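Long-range contacts in probable tagatose 6-phosphate kinase (Sinorhizobium meliloti, PDB 3TXV), which may phosphorylate tagatose 6-phosphate, and belongs to the GatZ/KbaZ-like family related to tagatose-1,6-bisphosphate aldolase subunits: residues 223-234 against 259-270; 374-382 against 404-412. One frame throughout, in Å; residues are numbered along the deposited sequence.

Interaction 1: 223-234 against 259-270; sequences VVGAVVQPGVEF and GMVFEAHSTDYQ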
loop_
_atom_site.group_PDB
_atom_site.type_symbol
_atom_site.label_atom_id
_atom_site.label_comp_id
_atom_site.label_asym_id
_atom_site.label_seq_id
_atom_site.Cartn_x
_atom_site.Cartn_y
_atom_site.Cartn_z
ATOM N N VAL A 223 16.200 4.630 13.277
ATOM C CA VAL A 223 15.230 3.560 13.119
ATOM C C VAL A 223 14.034 3.932 13.958
ATOM O O VAL A 223 14.111 3.994 15.196
ATOM C CB VAL A 223 15.744 2.176 13.550
ATOM C CG1 VAL A 223 14.581 1.188 13.647
ATOM C CG2 VAL A 223 16.788 1.630 12.572
ATOM N N VAL A 224 12.915 4.192 13.292
ATOM C CA VAL A 224 11.789 4.800 13.970
ATOM C C VAL A 224 10.660 3.831 14.214
ATOM O O VAL A 224 9.645 4.209 14.825
ATOM C CB VAL A 224 11.292 6.057 13.241
ATOM C CG1 VAL A 224 12.359 7.134 13.270
ATOM C CG2 VAL A 224 10.918 5.752 11.831
ATOM N N GLY A 225 10.822 2.578 13.778
ATOM C CA GLY A 225 9.747 1.613 13.972
ATOM C C GLY A 225 9.989 0.205 13.513
ATOM O O GLY A 225 10.911 -0.051 12.735
ATOM N N ALA A 226 9.156 -0.720 13.991
ATOM C CA ALA A 226 9.226 -2.104 13.532
ATOM C C ALA A 226 7.878 -2.632 13.017
ATOM O O ALA A 226 6.829 -2.231 13.514
ATOM C CB ALA A 226 9.770 -3.003 14.640
ATOM N N VAL A 227 7.914 -3.537 12.037
ATOM C CA VAL A 227 6.695 -4.213 11.581
ATOM C C VAL A 227 6.263 -5.340 12.533
ATOM O O VAL A 227 7.046 -6.248 12.851
ATOM C CB VAL A 227 6.845 -4.803 10.177
ATOM C CG1 VAL A 227 5.514 -4.739 9.449
ATOM C CG2 VAL A 227 7.875 -4.041 9.393
ATOM N N VAL A 228 5.025 -5.282 12.998
ATOM C CA VAL A 228 4.561 -6.265 13.971
ATOM C C VAL A 228 3.130 -6.632 13.674
ATOM O O VAL A 228 2.398 -5.823 13.109
ATOM C CB VAL A 228 4.710 -5.753 15.427
ATOM C CG1 VAL A 228 6.129 -5.175 15.646
ATOM C CG2 VAL A 228 3.619 -4.726 15.815
ATOM N N GLN A 229 2.736 -7.852 14.008
ATOM C CA GLN A 229 1.405 -8.311 13.665
ATOM C C GLN A 229 0.527 -8.111 14.889
ATOM O O GLN A 229 0.483 -8.958 15.779
ATOM C CB GLN A 229 1.413 -9.769 13.170
ATOM N N PRO A 230 -0.184 -6.982 14.940
ATOM C CA PRO A 230 -1.016 -6.611 16.088
ATOM C C PRO A 230 -2.334 -7.412 16.184
ATOM O O PRO A 230 -3.117 -7.196 17.122
ATOM C CB PRO A 230 -1.324 -5.132 15.829
ATOM C CG PRO A 230 -0.937 -4.889 14.356
ATOM C CD PRO A 230 -0.511 -6.178 13.757
ATOM N N GLY A 231 -2.560 -8.320 15.223
ATOM C CA GLY A 231 -3.770 -9.133 15.151
ATOM C C GLY A 231 -4.835 -8.416 14.332
ATOM O O GLY A 231 -5.882 -8.026 14.853
ATOM N N VAL A 232 -4.539 -8.171 13.055
ATOM C CA VAL A 232 -5.557 -7.818 12.067
ATOM C C VAL A 232 -5.273 -8.699 10.879
ATOM O O VAL A 232 -4.145 -8.725 10.413
ATOM C CB VAL A 232 -5.506 -6.330 11.633
ATOM C CG1 VAL A 232 -5.947 -5.413 12.771
ATOM C CG2 VAL A 232 -4.127 -5.950 11.068
ATOM N N GLU A 233 -6.269 -9.462 10.425
ATOM C CA GLU A 233 -6.182 -10.191 9.157
ATOM C C GLU A 233 -7.364 -9.700 8.304
ATOM O O GLU A 233 -8.276 -9.045 8.826
ATOM C CB GLU A 233 -6.195 -11.742 9.358
ATOM C CG GLU A 233 -5.119 -12.401 10.328
ATOM C CD GLU A 233 -4.400 -13.716 9.770
ATOM O OE1 GLU A 233 -3.310 -14.115 10.266
ATOM O OE2 GLU A 233 -4.899 -14.348 8.798
ATOM N N PHE A 234 -7.342 -9.978 6.999
ATOM C CA PHE A 234 -8.585 -9.986 6.181
ATOM C C PHE A 234 -8.550 -11.111 5.144
ATOM O O PHE A 234 -7.492 -11.433 4.611
ATOM C CB PHE A 234 -8.883 -8.634 5.525
ATOM C CG PHE A 234 -7.806 -8.148 4.626
ATOM C CD1 PHE A 234 -6.894 -7.206 5.075
ATOM C CD2 PHE A 234 -7.701 -8.625 3.323
ATOM C CE1 PHE A 234 -5.873 -6.762 4.243
ATOM C CE2 PHE A 234 -6.681 -8.204 2.468
ATOM C CZ PHE A 234 -5.764 -7.281 2.917
ATOM N N GLY A 259 11.868 6.258 21.108
ATOM C CA GLY A 259 11.891 6.885 19.777
ATOM C C GLY A 259 11.493 5.906 18.691
ATOM O O GLY A 259 12.066 5.910 17.597
HETATM N N MSE A 260 10.509 5.062 19.010
HETATM C CA MSE A 260 10.081 3.990 18.136
HETATM C C MSE A 260 8.608 3.763 18.264
HETATM O O MSE A 260 8.086 3.686 19.369
HETATM C CB MSE A 260 10.811 2.702 18.486
HETATM C CG MSE A 260 12.118 2.563 17.754
HETATM SE SE MSE A 260 12.773 0.746 17.810
HETATM C CE MSE A 260 11.269 -0.148 16.916
ATOM N N VAL A 261 7.938 3.639 17.127
ATOM C CA VAL A 261 6.530 3.243 17.110
ATOM C C VAL A 261 6.411 1.914 16.381
ATOM O O VAL A 261 7.382 1.450 15.794
ATOM C CB VAL A 261 5.683 4.303 16.395
ATOM C CG1 VAL A 261 5.875 5.666 17.049
ATOM C CG2 VAL A 261 6.069 4.383 14.937
ATOM N N PHE A 262 5.225 1.309 16.395
ATOM C CA PHE A 262 4.945 0.182 15.484
ATOM C C PHE A 262 4.337 0.562 14.124
ATOM O O PHE A 262 3.385 1.328 14.062
ATOM C CB PHE A 262 4.063 -0.850 16.153
ATOM C CG PHE A 262 4.720 -1.541 17.292
ATOM C CD1 PHE A 262 6.074 -1.853 17.240
ATOM C CD2 PHE A 262 3.981 -1.914 18.416
ATOM C CE1 PHE A 262 6.689 -2.513 18.305
ATOM C CE2 PHE A 262 4.575 -2.559 19.475
ATOM C CZ PHE A 262 5.928 -2.861 19.422
ATOM N N GLU A 263 4.906 0.024 13.049
ATOM C CA GLU A 263 4.233 -0.038 11.766
ATOM C C GLU A 263 3.358 -1.263 11.719
ATOM O O GLU A 263 3.785 -2.389 12.082
ATOM C CB GLU A 263 5.241 -0.144 10.647
ATOM C CG GLU A 263 4.625 -0.154 9.278
ATOM C CD GLU A 263 5.578 0.327 8.189
ATOM O OE1 GLU A 263 6.138 1.450 8.308
ATOM O OE2 GLU A 263 5.746 -0.423 7.194
ATOM N N ALA A 264 2.120 -1.053 11.282
ATOM C CA ALA A 264 1.198 -2.175 11.086
ATOM C C ALA A 264 0.752 -2.321 9.626
ATOM O O ALA A 264 0.349 -1.347 8.977
ATOM C CB ALA A 264 0.019 -2.087 12.042
ATOM N N HIS A 265 0.868 -3.537 9.106
ATOM C CA HIS A 265 0.437 -3.818 7.737
ATOM C C HIS A 265 -0.938 -4.468 7.777
ATOM O O HIS A 265 -1.298 -5.090 8.765
ATOM C CB HIS A 265 1.431 -4.745 7.019
ATOM C CG HIS A 265 2.770 -4.121 6.734
ATOM N ND1 HIS A 265 3.644 -4.638 5.793
ATOM C CD2 HIS A 265 3.378 -3.021 7.249
ATOM C CE1 HIS A 265 4.732 -3.886 5.753
ATOM N NE2 HIS A 265 4.600 -2.904 6.631
ATOM N N SER A 266 -1.695 -4.316 6.697
ATOM C CA SER A 266 -3.007 -4.960 6.539
ATOM C C SER A 266 -4.068 -4.391 7.476
ATOM O O SER A 266 -4.901 -5.124 8.026
ATOM C CB SER A 266 -2.925 -6.507 6.664
ATOM O OG SER A 266 -1.677 -6.993 6.216
ATOM N N THR A 267 -4.045 -3.082 7.637
ATOM C CA THR A 267 -5.093 -2.382 8.375
ATOM C C THR A 267 -6.277 -2.204 7.463
ATOM O O THR A 267 -7.298 -1.670 7.896
ATOM C CB THR A 267 -4.674 -0.956 8.761
ATOM O OG1 THR A 267 -4.268 -0.250 7.572
ATOM C CG2 THR A 267 -3.527 -0.961 9.826
ATOM N N ASP A 268 -6.117 -2.603 6.194
ATOM C CA ASP A 268 -7.166 -2.511 5.183
ATOM C C ASP A 268 -8.481 -3.041 5.682
ATOM O O ASP A 268 -8.511 -4.068 6.384
ATOM C CB ASP A 268 -6.757 -3.279 3.956
ATOM C CG ASP A 268 -5.569 -2.651 3.267
ATOM O OD1 ASP A 268 -4.419 -2.838 3.749
ATOM O OD2 ASP A 268 -5.789 -1.965 2.242
ATOM N N TYR A 269 -9.553 -2.314 5.345
ATOM C CA TYR A 269 -10.952 -2.680 5.646
ATOM C C TYR A 269 -11.275 -2.648 7.113
ATOM O O TYR A 269 -12.331 -3.126 7.498
ATOM C CB TYR A 269 -11.358 -4.073 5.078
ATOM C CG TYR A 269 -10.903 -4.319 3.671
ATOM C CD1 TYR A 269 -11.423 -3.572 2.622
ATOM C CD2 TYR A 269 -9.932 -5.258 3.393
ATOM C CE1 TYR A 269 -10.987 -3.726 1.312
ATOM C CE2 TYR A 269 -9.472 -5.443 2.079
ATOM C CZ TYR A 269 -10.020 -4.661 1.035
ATOM O OH TYR A 269 -9.630 -4.824 -0.270
ATOM N N GLN A 270 -10.393 -2.134 7.954
ATOM C CA GLN A 270 -10.711 -2.132 9.391
ATOM C C GLN A 270 -11.736 -1.020 9.689
ATOM O O GLN A 270 -11.789 -0.032 8.948
ATOM C CB GLN A 270 -9.443 -2.008 10.255
ATOM C CG GLN A 270 -8.560 -3.237 10.265
ATOM C CD GLN A 270 -8.971 -4.295 11.305
ATOM O OE1 GLN A 270 -9.391 -3.977 12.401
ATOM N NE2 GLN A 270 -8.830 -5.544 10.954
#

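Interaction 2: 374-382 against 404-412; sequences MSLLDGVAI and APQAKPLAL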
loop_
_atom_site.group_PDB
_atom_site.type_symbol
_atom_site.label_atom_id
_atom_site.label_comp_id
_atom_site.label_asym_id
_atom_site.label_seq_id
_atom_site.Cartn_x
_atom_site.Cartn_y
_atom_site.Cartn_z
HETATM N N MSE A 374 -14.551 6.583 -18.710
HETATM C CA MSE A 374 -14.363 7.901 -18.107
HETATM C C MSE A 374 -14.720 9.036 -19.055
HETATM O O MSE A 374 -15.218 10.083 -18.614
HETATM C CB MSE A 374 -12.931 8.094 -17.596
HETATM C CG MSE A 374 -12.638 7.284 -16.353
HETATM SE SE MSE A 374 -14.044 7.535 -15.048
HETATM C CE MSE A 374 -13.197 8.965 -14.116
ATOM N N SER A 375 -14.467 8.823 -20.343
ATOM C CA SER A 375 -14.595 9.875 -21.315
ATOM C C SER A 375 -16.018 9.864 -21.862
ATOM O O SER A 375 -16.538 10.880 -22.334
ATOM C CB SER A 375 -13.553 9.707 -22.423
ATOM O OG SER A 375 -14.021 8.834 -23.438
ATOM N N LEU A 376 -16.656 8.707 -21.797
ATOM C CA LEU A 376 -18.053 8.624 -22.148
ATOM C C LEU A 376 -18.918 9.304 -21.083
ATOM O O LEU A 376 -20.075 9.646 -21.363
ATOM C CB LEU A 376 -18.455 7.181 -22.307
ATOM C CG LEU A 376 -19.926 6.879 -22.479
ATOM C CD1 LEU A 376 -20.324 7.461 -23.798
ATOM C CD2 LEU A 376 -20.128 5.387 -22.461
ATOM N N LEU A 377 -18.370 9.531 -19.882
ATOM C CA LEU A 377 -19.124 10.246 -18.839
ATOM C C LEU A 377 -18.622 11.679 -18.571
ATOM O O LEU A 377 -19.128 12.371 -17.686
ATOM C CB LEU A 377 -19.199 9.413 -17.556
ATOM C CG LEU A 377 -19.913 8.048 -17.631
ATOM C CD1 LEU A 377 -19.686 7.246 -16.358
ATOM C CD2 LEU A 377 -21.389 8.145 -17.907
ATOM N N ASP A 378 -17.631 12.105 -19.358
ATOM C CA ASP A 378 -17.054 13.451 -19.315
ATOM C C ASP A 378 -18.119 14.500 -19.584
ATOM O O ASP A 378 -18.797 14.460 -20.612
ATOM C CB ASP A 378 -16.007 13.564 -20.422
ATOM C CG ASP A 378 -14.994 14.720 -20.209
ATOM O OD1 ASP A 378 -14.278 15.041 -21.189
ATOM O OD2 ASP A 378 -14.870 15.286 -19.090
ATOM N N GLY A 379 -18.257 15.440 -18.655
ATOM C CA GLY A 379 -19.259 16.501 -18.742
ATOM C C GLY A 379 -20.640 16.102 -18.257
ATOM O O GLY A 379 -21.471 16.966 -17.900
ATOM N N VAL A 380 -20.892 14.791 -18.240
ATOM C CA VAL A 380 -22.217 14.278 -17.938
ATOM C C VAL A 380 -22.507 14.443 -16.472
ATOM O O VAL A 380 -21.780 13.937 -15.635
ATOM C CB VAL A 380 -22.394 12.805 -18.364
ATOM C CG1 VAL A 380 -23.819 12.354 -18.145
ATOM C CG2 VAL A 380 -22.028 12.605 -19.832
ATOM N N ALA A 381 -23.567 15.182 -16.171
ATOM C CA ALA A 381 -24.034 15.318 -14.808
ATOM C C ALA A 381 -24.887 14.109 -14.453
ATOM O O ALA A 381 -26.037 14.021 -14.868
ATOM C CB ALA A 381 -24.825 16.582 -14.652
ATOM N N ILE A 382 -24.326 13.174 -13.689
ATOM C CA ILE A 382 -25.096 12.019 -13.244
ATOM C C ILE A 382 -26.225 12.436 -12.287
ATOM O O ILE A 382 -26.027 13.226 -11.341
ATOM C CB ILE A 382 -24.196 10.923 -12.637
ATOM C CG1 ILE A 382 -23.232 10.393 -13.707
ATOM C CG2 ILE A 382 -25.038 9.770 -12.068
ATOM C CD1 ILE A 382 -21.893 9.941 -13.172
ATOM N N ALA A 404 -19.143 16.567 -6.383
ATOM C CA ALA A 404 -19.819 16.824 -7.635
ATOM C C ALA A 404 -20.339 15.502 -8.219
ATOM O O ALA A 404 -19.615 14.512 -8.217
ATOM C CB ALA A 404 -18.878 17.536 -8.623
ATOM N N PRO A 405 -21.493 15.492 -8.833
ATOM C CA PRO A 405 -21.979 14.297 -9.472
ATOM C C PRO A 405 -21.443 14.094 -10.842
ATOM O O PRO A 405 -22.213 13.982 -11.742
ATOM C CB PRO A 405 -23.438 14.610 -9.637
ATOM C CG PRO A 405 -23.546 15.969 -9.445
ATOM C CD PRO A 405 -22.612 16.310 -8.431
ATOM N N GLN A 406 -20.139 13.961 -10.973
ATOM C CA GLN A 406 -19.499 13.678 -12.233
ATOM C C GLN A 406 -18.565 12.514 -11.976
ATOM O O GLN A 406 -18.183 12.288 -10.870
ATOM C CB GLN A 406 -18.805 14.912 -12.758
ATOM C CG GLN A 406 -19.698 16.115 -12.785
ATOM C CD GLN A 406 -19.334 17.121 -13.847
ATOM O OE1 GLN A 406 -18.219 17.602 -13.905
ATOM N NE2 GLN A 406 -20.285 17.473 -14.661
ATOM N N ALA A 407 -18.219 11.746 -12.985
ATOM C CA ALA A 407 -17.563 10.471 -12.769
ATOM C C ALA A 407 -16.217 10.438 -12.049
ATOM O O ALA A 407 -16.020 9.624 -11.195
ATOM C CB ALA A 407 -17.469 9.748 -14.077
ATOM N N LYS A 408 -15.305 11.318 -12.378
ATOM C CA LYS A 408 -13.990 11.397 -11.698
ATOM C C LYS A 408 -14.127 11.905 -10.263
ATOM O O LYS A 408 -13.494 11.356 -9.344
ATOM C CB LYS A 408 -13.040 12.288 -12.513
ATOM C CG LYS A 408 -11.546 12.132 -12.285
ATOM C CD LYS A 408 -10.993 13.337 -11.530
ATOM C CE LYS A 408 -9.722 13.914 -12.209
ATOM N NZ LYS A 408 -8.473 13.138 -11.938
ATOM N N PRO A 409 -14.940 12.959 -10.052
ATOM C CA PRO A 409 -15.196 13.295 -8.660
ATOM C C PRO A 409 -15.839 12.148 -7.878
ATOM O O PRO A 409 -15.555 11.981 -6.697
ATOM C CB PRO A 409 -16.151 14.493 -8.770
ATOM C CG PRO A 409 -15.668 15.202 -9.988
ATOM C CD PRO A 409 -15.306 14.079 -10.950
ATOM N N LEU A 410 -16.687 11.357 -8.519
ATOM C CA LEU A 410 -17.282 10.238 -7.811
ATOM C C LEU A 410 -16.267 9.117 -7.535
ATOM O O LEU A 410 -16.346 8.417 -6.504
ATOM C CB LEU A 410 -18.543 9.748 -8.515
ATOM C CG LEU A 410 -19.740 10.719 -8.478
ATOM C CD1 LEU A 410 -20.766 10.346 -9.517
ATOM C CD2 LEU A 410 -20.392 10.803 -7.085
ATOM N N ALA A 411 -15.281 8.988 -8.411
ATOM C CA ALA A 411 -14.185 8.066 -8.159
ATOM C C ALA A 411 -13.284 8.547 -7.010
ATOM O O ALA A 411 -13.064 7.805 -6.087
ATOM C CB ALA A 411 -13.389 7.811 -9.445
ATOM N N LEU A 412 -12.772 9.784 -7.035
ATOM C CA LEU A 412 -12.039 10.313 -5.856
ATOM C C LEU A 412 -12.855 10.195 -4.573
ATOM O O LEU A 412 -12.356 9.826 -3.525
ATOM C CB LEU A 412 -11.677 11.773 -6.033
ATOM C CG LEU A 412 -10.489 12.293 -6.853
ATOM C CD1 LEU A 412 -9.797 11.230 -7.746
ATOM C CD2 LEU A 412 -10.945 13.525 -7.687
#

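Interaction 1: 223-234 against 259-270
Val228 lays both its methyls on the Phe262 ring: CG2 sits over the face, 4.0 Å from the ring centroid, and CG1 rests by CD1 and CE1. Behind it, the parallel strands 223-227 and 261-264 are joined by backbone bonds, the straightest from Val261 N to Val224 O (2.9 Å, 168°). The bent end of selenomethionine Met260 turns back over Gly225, its CE coming 3.9 Å from Ala226 CB. On the other face of the sheet, Val227 CG1 makes a CH-pi contact over the face of the His265 imidazole, 3.6 Å from its centroid. His265 NE2 gives an in-plane hydrogen bond to Glu263 OE2 (2.8 Å), and this should fix the ring's rotation; Lys127 and Lys287 also pair with that carboxylate. Beyond the strands, Val232 wedges CG1 against the Gln270 amide, which is held by Ile240 and Tyr242. Phe234 CG lies between backbone N and carbonyl carbon (chi1 59°), bringing the ring's CE1 against Ser266 CB and Asp268 CB, while the edge of Tyr269 stands against its face (centroids 5.1 Å, planes 87°). With an alanine in place of Phe234, Tyr269 would probably lose the face its edge rests on, and a gap would open beside Asp268. These are neighbouring strands of a (beta/alpha)8 TIM barrel; at their C-terminal ends His265, with His95 and Glu178, may outline a vacant metal site.

Interaction 2: 374-382 against 404-412
Two bends, at chi2 (-49°) and chi3 (-93°), curl selenomethionine Met374 toward the helix starting at Ala407, so that its CE settles 3.5 Å from Lys408 CA and beside Lys408 CB, while SE passes Ala407 CB. In Ile382, CG1 stands anti to the carbonyl carbon, and the branch carries CD1 across to Leu410 CD1, 3.8 Å away. Between these two, Leu377 lays CB and CD1 against the small Ala407 methyl, with CB to CB at 3.9 Å. Leu300, Leu303 and Ala307 of helix 290-310 back this apolar patch, and Ile387 joins Ile382 and Leu410 at its other end. The chain makes its turn through a type II beta turn from Leu377 to Val380, with Gly379 at positive phi. It then comes alongside Pro405, the centre of an inverse gamma turn. There Ile382 N gives the one hydrogen bond across the contact, to Pro405 O at 3.0 Å; it meets the carbonyl almost head-on, though the hydrogen bond is bent at the hydrogen (139°). Gln406, at the N-cap position, stretches its side chain toward Gly379 O without bonding to it. Lys408 leads its charged end away, to a salt bridge with Glu35. The union of the 364-376 helix end with the 407-424 helix start thus relies on apolar fit, with one backbone bond setting how the connecting segments lie and no charge pair crossing between them.

The two contacts come in series along the chain, interaction 1 closing before interaction 2 opens. Their centres are 36 Å apart, on opposite sides of the chain's centre, and their nearest atoms stay about 14 Å from each other. Interaction 1 joins adjacent strands of the barrel, whereas interaction 2 lies in the C-terminal helical part and shares no strand or helix with it. Helix 290-310, which follows the last barrel strand, touches both: Tyr269 meets Phe294 near its start, and Met374, Leu377, Ile382 and Ala407 pack on it further along. Helix 31-43, which follows the first barrel strand, also meets interaction 2, through Leu32 and Glu35, so barrel helices support the terminal ones directly.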